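Long-range contacts in glycoside hydrolase family protein (Novosphingobium sp. PP1Y, PDB 6Q2F), which probably hydrolyses alpha-L-rhamnosidic bonds, releasing terminal L-rhamnose from glycosides as an alpha-L-rhamnosidase: residues Gln521-Tyr526 and Leu557-Ala562; Leu550-Arg555 and Ser829-Gln834. All coordinates share one frame; numbering follows the deposited sequence.

Contact 1 (Gln521-Tyr526 and Leu557-Ala562)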
loop_
_atom_site.group_PDB
_atom_site.type_symbol
_atom_site.label_atom_id
_atom_site.label_comp_id
_atom_site.label_asym_id
_atom_site.label_seq_id
_atom_site.Cartn_x
_atom_site.Cartn_y
_atom_site.Cartn_z
ATOM N N GLN A 521 2.001 25.424 -15.889
ATOM C CA GLN A 521 1.841 25.840 -17.276
ATOM C C GLN A 521 2.222 24.719 -18.234
ATOM O O GLN A 521 1.508 24.450 -19.208
ATOM C CB GLN A 521 2.689 27.083 -17.545
ATOM C CG GLN A 521 2.723 27.468 -19.001
ATOM C CD GLN A 521 1.486 28.221 -19.397
ATOM O OE1 GLN A 521 1.122 29.206 -18.760
ATOM N NE2 GLN A 521 0.821 27.760 -20.440
ATOM N N ARG A 522 3.342 24.048 -17.977
ATOM C CA ARG A 522 3.795 23.030 -18.916
ATOM C C ARG A 522 2.869 21.816 -18.898
ATOM O O ARG A 522 2.617 21.208 -19.943
ATOM C CB ARG A 522 5.233 22.616 -18.596
ATOM C CG ARG A 522 5.645 21.231 -19.181
ATOM C CD ARG A 522 7.045 20.811 -18.719
ATOM N NE ARG A 522 7.066 20.319 -17.332
ATOM C CZ ARG A 522 6.804 19.062 -16.972
ATOM N NH1 ARG A 522 6.475 18.156 -17.891
ATOM N NH2 ARG A 522 6.843 18.715 -15.688
ATOM N N LEU A 523 2.339 21.455 -17.722
ATOM C CA LEU A 523 1.552 20.229 -17.618
ATOM C C LEU A 523 0.071 20.446 -17.877
ATOM O O LEU A 523 -0.589 19.530 -18.372
ATOM C CB LEU A 523 1.736 19.581 -16.232
ATOM C CG LEU A 523 3.085 18.926 -15.913
ATOM C CD1 LEU A 523 3.325 18.778 -14.396
ATOM C CD2 LEU A 523 3.159 17.549 -16.571
ATOM N N ARG A 524 -0.481 21.603 -17.511
ATOM C CA ARG A 524 -1.910 21.846 -17.680
ATOM C C ARG A 524 -2.227 22.740 -18.872
ATOM O O ARG A 524 -3.396 22.828 -19.268
ATOM C CB ARG A 524 -2.500 22.481 -16.414
ATOM C CG ARG A 524 -2.108 21.762 -15.098
ATOM C CD ARG A 524 -3.009 20.572 -14.834
ATOM N NE ARG A 524 -2.672 19.399 -15.640
ATOM C CZ ARG A 524 -1.789 18.475 -15.262
ATOM N NH1 ARG A 524 -1.146 18.618 -14.102
ATOM N NH2 ARG A 524 -1.544 17.414 -16.035
ATOM N N GLY A 525 -1.240 23.440 -19.419
ATOM C CA GLY A 525 -1.449 24.240 -20.609
ATOM C C GLY A 525 -1.994 25.635 -20.402
ATOM O O GLY A 525 -2.374 26.267 -21.389
ATOM N N TYR A 526 -2.085 26.130 -19.166
ATOM C CA TYR A 526 -2.523 27.506 -18.950
ATOM C C TYR A 526 -1.857 28.072 -17.701
ATOM O O TYR A 526 -1.314 27.338 -16.875
ATOM C CB TYR A 526 -4.058 27.627 -18.838
ATOM C CG TYR A 526 -4.724 26.938 -17.636
ATOM C CD1 TYR A 526 -4.979 25.571 -17.643
ATOM C CD2 TYR A 526 -5.137 27.673 -16.517
ATOM C CE1 TYR A 526 -5.605 24.936 -16.553
ATOM C CE2 TYR A 526 -5.772 27.049 -15.421
ATOM C CZ TYR A 526 -5.997 25.689 -15.454
ATOM O OH TYR A 526 -6.626 25.080 -14.375
ATOM N N LEU A 557 0.653 18.638 -8.689
ATOM C CA LEU A 557 1.443 18.120 -7.578
ATOM C C LEU A 557 1.621 16.609 -7.721
ATOM O O LEU A 557 2.726 16.082 -7.555
ATOM C CB LEU A 557 0.765 18.465 -6.250
ATOM C CG LEU A 557 0.579 19.941 -5.881
ATOM C CD1 LEU A 557 -0.336 20.098 -4.675
ATOM C CD2 LEU A 557 1.946 20.562 -5.579
ATOM N N ALA A 558 0.534 15.905 -8.066
ATOM C CA ALA A 558 0.624 14.460 -8.272
ATOM C C ALA A 558 1.583 14.134 -9.406
ATOM O O ALA A 558 2.392 13.212 -9.286
ATOM C CB ALA A 558 -0.759 13.877 -8.547
ATOM N N ASP A 559 1.529 14.902 -10.505
ATOM C CA ASP A 559 2.456 14.682 -11.615
ATOM C C ASP A 559 3.901 14.855 -11.165
ATOM O O ASP A 559 4.788 14.088 -11.559
ATOM C CB ASP A 559 2.158 15.656 -12.767
ATOM C CG ASP A 559 0.867 15.318 -13.533
ATOM O OD1 ASP A 559 0.409 14.143 -13.493
ATOM O OD2 ASP A 559 0.325 16.242 -14.179
ATOM N N LEU A 560 4.164 15.888 -10.366
ATOM C CA LEU A 560 5.543 16.171 -9.985
ATOM C C LEU A 560 6.061 15.147 -8.975
ATOM O O LEU A 560 7.231 14.764 -9.024
ATOM C CB LEU A 560 5.659 17.604 -9.458
ATOM C CG LEU A 560 5.325 18.740 -10.453
ATOM C CD1 LEU A 560 5.331 20.099 -9.774
ATOM C CD2 LEU A 560 6.276 18.753 -11.641
ATOM N N LEU A 561 5.196 14.671 -8.079
ATOM C CA LEU A 561 5.591 13.585 -7.179
ATOM C C LEU A 561 6.156 12.414 -7.978
ATOM O O LEU A 561 7.267 11.942 -7.720
ATOM C CB LEU A 561 4.389 13.133 -6.343
ATOM C CG LEU A 561 4.723 12.021 -5.366
ATOM C CD1 LEU A 561 5.714 12.516 -4.300
ATOM C CD2 LEU A 561 3.443 11.494 -4.677
ATOM N N ALA A 562 5.418 11.985 -9.008
ATOM C CA ALA A 562 5.831 10.829 -9.797
ATOM C C ALA A 562 7.099 11.113 -10.585
ATOM O O ALA A 562 8.006 10.278 -10.639
ATOM C CB ALA A 562 4.699 10.408 -10.736
#
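Two guanidinium groups flank Leu523, whose CB lies 3.6 Å above one face of the Arg524 guanidinium and whose CG lies 3.7 Å above one face of the Arg522 guanidinium, each off-centre over the group. At the edge of the Arg524 group, in its plane, stands the carboxylate of Asp559; near the plane of the Arg522 group, its NH2 edge meets Leu560 CD2 at 4.1 Å. Arg524 and Asp559 reach tip to tip in an end-on salt bridge in which both terminal nitrogens hold one oxygen: Arg524 NH1 lies 2.8 Å and Arg524 NH2 2.9 Å from Asp559 OD2. The two flat groups are turned 50° apart, so NH2 comes nearly along the C-O axis while NH1 comes from above the carboxylate plane. Bends at chi2 (-83°) and chi3 (78°) fold the arginine chain back over Leu523 and bring its tip to Asp559. Arg524 NH1 also binds Thr556 OG1, one turn before Asp559, which should fix the rotation of the group. Leu523 and Asp559 run antiparallel past one another, Leu523 CD1 3.7 Å from Asp559 CB and 4.0 Å from Leu560 CD2, a small apolar patch that suits branched leucines. The polar end of Arg522 turns mainly to Gln519, so Arg522 touches the other helix lightly, through NH2 against Leu560 CD2. Gly525 ends the helix with positive phi, where a side chain's CB would collide with the carbonyl O of Arg524, so glycine suits; its N still bonds to Gln521 O at 2.9 Å. Helices 516-524 and 543-575 both lie in the connection between the parallel barrel strands 497-502 and 579-582, so the contact is helix-to-helix packing within one beta-alpha-beta crossover of a (beta/alpha)8-type barrel.

Contact 2 (Leu550-Arg555 and Ser829-Gln834); sequences LYDYRR and SNTSAQ
Asp552 carries CG beside its backbone N (chi1 -74°), which sends the carboxylate off the helix, while Ser829 holds OG anti to the backbone N (chi1 174°), turned to meet it. The carboxylate then takes two consecutive residues with its two oxygens, each through the syn lone pair. Ser829 OG donates to Asp552 OD1 at 2.7 Å, and Asn830 N donates to Asp552 OD2 at 2.9 Å in a fairly straight bond (157°). Serine suits its place because the hydroxyl works in both senses: while its hydrogen points to the aspartate, Ser829 OG accepts from Thr831 N at 3.0 Å, a capping bond. A side chain of the long barrel helix 543-575 thus grips the turn that leads into the short helix 831-834, which follows strand 818-820 of a separate mixed sheet, joining two parts of the fold far apart in sequence. The N-H of Asn830, together with Tyr526 OH on OD2, would be expected to favour the charged form of the Asp552 carboxylate. An alanine at Asp552 would remove the bonds to Ser829, Asn830 and Tyr526, and would probably loosen the turn at Ser829 and Asn830 and leave buried donors poorly satisfied. Beside this polar clasp, the Tyr551 ring packs obliquely on the serine, with Tyr551 CD1 4.1 Å from Ser829 CA. The amide of Asn830 turns elsewhere on the same long helix, where its ND2 donates to Gln545 O.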
loop_
_atom_site.group_PDB
_atom_site.type_symbol
_atom_site.label_atom_id
_atom_site.label_comp_id
_atom_site.label_asym_id
_atom_site.label_seq_id
_atom_site.Cartn_x
_atom_site.Cartn_y
_atom_site.Cartn_z
ATOM N N LEU A 550 -8.453 24.046 -9.025
ATOM C CA LEU A 550 -7.858 23.360 -7.885
ATOM C C LEU A 550 -7.567 21.904 -8.224
ATOM O O LEU A 550 -6.490 21.392 -7.885
ATOM C CB LEU A 550 -8.769 23.501 -6.660
ATOM C CG LEU A 550 -8.926 24.984 -6.274
ATOM C CD1 LEU A 550 -10.098 25.239 -5.327
ATOM C CD2 LEU A 550 -7.626 25.544 -5.694
ATOM N N TYR A 551 -8.487 21.233 -8.931
ATOM C CA TYR A 551 -8.200 19.908 -9.480
ATOM C C TYR A 551 -6.905 19.911 -10.288
ATOM O O TYR A 551 -6.043 19.040 -10.113
ATOM C CB TYR A 551 -9.362 19.424 -10.358
ATOM C CG TYR A 551 -9.041 18.161 -11.153
ATOM C CD1 TYR A 551 -8.465 18.235 -12.413
ATOM C CD2 TYR A 551 -9.293 16.898 -10.626
ATOM C CE1 TYR A 551 -8.147 17.083 -13.138
ATOM C CE2 TYR A 551 -8.989 15.733 -11.352
ATOM C CZ TYR A 551 -8.406 15.840 -12.595
ATOM O OH TYR A 551 -8.095 14.705 -13.334
ATOM N N ASP A 552 -6.767 20.879 -11.200
ATOM C CA ASP A 552 -5.555 20.995 -12.011
ATOM C C ASP A 552 -4.328 21.232 -11.143
ATOM O O ASP A 552 -3.229 20.752 -11.452
ATOM C CB ASP A 552 -5.706 22.144 -13.027
ATOM C CG ASP A 552 -6.646 21.792 -14.169
ATOM O OD1 ASP A 552 -6.827 20.576 -14.415
ATOM O OD2 ASP A 552 -7.194 22.722 -14.818
ATOM N N TYR A 553 -4.490 21.996 -10.063
ATOM C CA TYR A 553 -3.363 22.247 -9.175
ATOM C C TYR A 553 -2.971 20.975 -8.441
ATOM O O TYR A 553 -1.793 20.605 -8.411
ATOM C CB TYR A 553 -3.713 23.374 -8.204
ATOM C CG TYR A 553 -2.526 23.929 -7.461
ATOM C CD1 TYR A 553 -1.785 24.980 -7.990
ATOM C CD2 TYR A 553 -2.142 23.400 -6.235
ATOM C CE1 TYR A 553 -0.702 25.496 -7.312
ATOM C CE2 TYR A 553 -1.049 23.900 -5.549
ATOM C CZ TYR A 553 -0.334 24.957 -6.096
ATOM O OH TYR A 553 0.752 25.473 -5.430
ATOM N N ARG A 554 -3.956 20.271 -7.873
ATOM C CA ARG A 554 -3.675 18.991 -7.233
ATOM C C ARG A 554 -3.057 18.024 -8.221
ATOM O O ARG A 554 -2.149 17.263 -7.871
ATOM C CB ARG A 554 -4.957 18.400 -6.631
ATOM C CG ARG A 554 -5.507 19.208 -5.442
ATOM C CD ARG A 554 -6.572 18.413 -4.696
ATOM N NE ARG A 554 -7.596 17.938 -5.617
ATOM C CZ ARG A 554 -8.620 18.673 -6.038
ATOM N NH1 ARG A 554 -8.775 19.921 -5.610
ATOM N NH2 ARG A 554 -9.497 18.158 -6.881
ATOM N N ARG A 555 -3.511 18.063 -9.478
ATOM C CA ARG A 555 -2.990 17.117 -10.458
ATOM C C ARG A 555 -1.540 17.425 -10.795
ATOM O O ARG A 555 -0.735 16.512 -11.037
ATOM C CB ARG A 555 -3.859 17.136 -11.712
ATOM C CG ARG A 555 -3.371 16.183 -12.789
ATOM C CD ARG A 555 -4.482 15.834 -13.750
ATOM N NE ARG A 555 -4.020 14.950 -14.816
ATOM C CZ ARG A 555 -4.831 14.309 -15.650
ATOM N NH1 ARG A 555 -6.146 14.448 -15.523
ATOM N NH2 ARG A 555 -4.327 13.517 -16.591
ATOM N N SER A 829 -11.103 19.197 -15.495
ATOM C CA SER A 829 -9.987 20.106 -15.721
ATOM C C SER A 829 -10.436 21.349 -16.487
ATOM O O SER A 829 -11.434 21.330 -17.208
ATOM C CB SER A 829 -8.875 19.382 -16.491
ATOM O OG SER A 829 -7.830 20.263 -16.855
ATOM N N ASN A 830 -9.688 22.445 -16.302
ATOM C CA ASN A 830 -9.855 23.682 -17.065
ATOM C C ASN A 830 -9.033 23.695 -18.347
ATOM O O ASN A 830 -9.135 24.660 -19.119
ATOM C CB ASN A 830 -9.436 24.896 -16.233
ATOM C CG ASN A 830 -10.520 25.381 -15.316
ATOM O OD1 ASN A 830 -11.702 25.193 -15.583
ATOM N ND2 ASN A 830 -10.120 26.045 -14.226
ATOM N N THR A 831 -8.206 22.670 -18.579
ATOM C CA THR A 831 -7.274 22.705 -19.702
ATOM C C THR A 831 -8.002 22.929 -21.027
ATOM O O THR A 831 -7.637 23.819 -21.809
ATOM C CB THR A 831 -6.454 21.415 -19.732
ATOM O OG1 THR A 831 -5.558 21.411 -18.617
ATOM C CG2 THR A 831 -5.635 21.297 -21.046
ATOM N N SER A 832 -9.059 22.158 -21.281
ATOM C CA SER A 832 -9.730 22.277 -22.568
ATOM C C SER A 832 -10.454 23.615 -22.704
ATOM O O SER A 832 -10.463 24.199 -23.795
ATOM C CB SER A 832 -10.679 21.095 -22.790
ATOM O OG SER A 832 -11.611 20.944 -21.734
ATOM N N ALA A 833 -11.041 24.140 -21.625
ATOM C CA ALA A 833 -11.662 25.458 -21.727
ATOM C C ALA A 833 -10.610 26.542 -21.963
ATOM O O ALA A 833 -10.802 27.441 -22.792
ATOM C CB ALA A 833 -12.483 25.773 -20.475
ATOM N N GLN A 834 -9.471 26.453 -21.256
ATOM C CA GLN A 834 -8.426 27.467 -21.393
ATOM C C GLN A 834 -7.769 27.426 -22.768
ATOM O O GLN A 834 -7.346 28.464 -23.278
ATOM C CB GLN A 834 -7.367 27.282 -20.310
ATOM C CG GLN A 834 -7.857 27.606 -18.913
ATOM C CD GLN A 834 -8.056 29.101 -18.717
ATOM O OE1 GLN A 834 -7.180 29.896 -19.049
ATOM N NE2 GLN A 834 -9.207 29.486 -18.194
#

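From the N terminus, the chain passes strand 497-502 of the barrel, runs helix 516-524 and enters the long helix 543-575. There contact 1 closes a short loop of about thirty residues, inside a single crossover of the barrel. Contact 2 starts from the same long helix, at 550-555, before contact 1 has closed, and ends only at 829-834, beyond the last barrel strands; the two loops therefore cross. Their centres lie about 10 Å apart, and besides the link from Tyr526 to Asp552 they touch where Arg524 O approaches Thr831 OG1 at 2.7 Å, a probable hydrogen bond. The end of helix 516-524 and the turn after it thereby meet both helix 543-575 and helix 831-834.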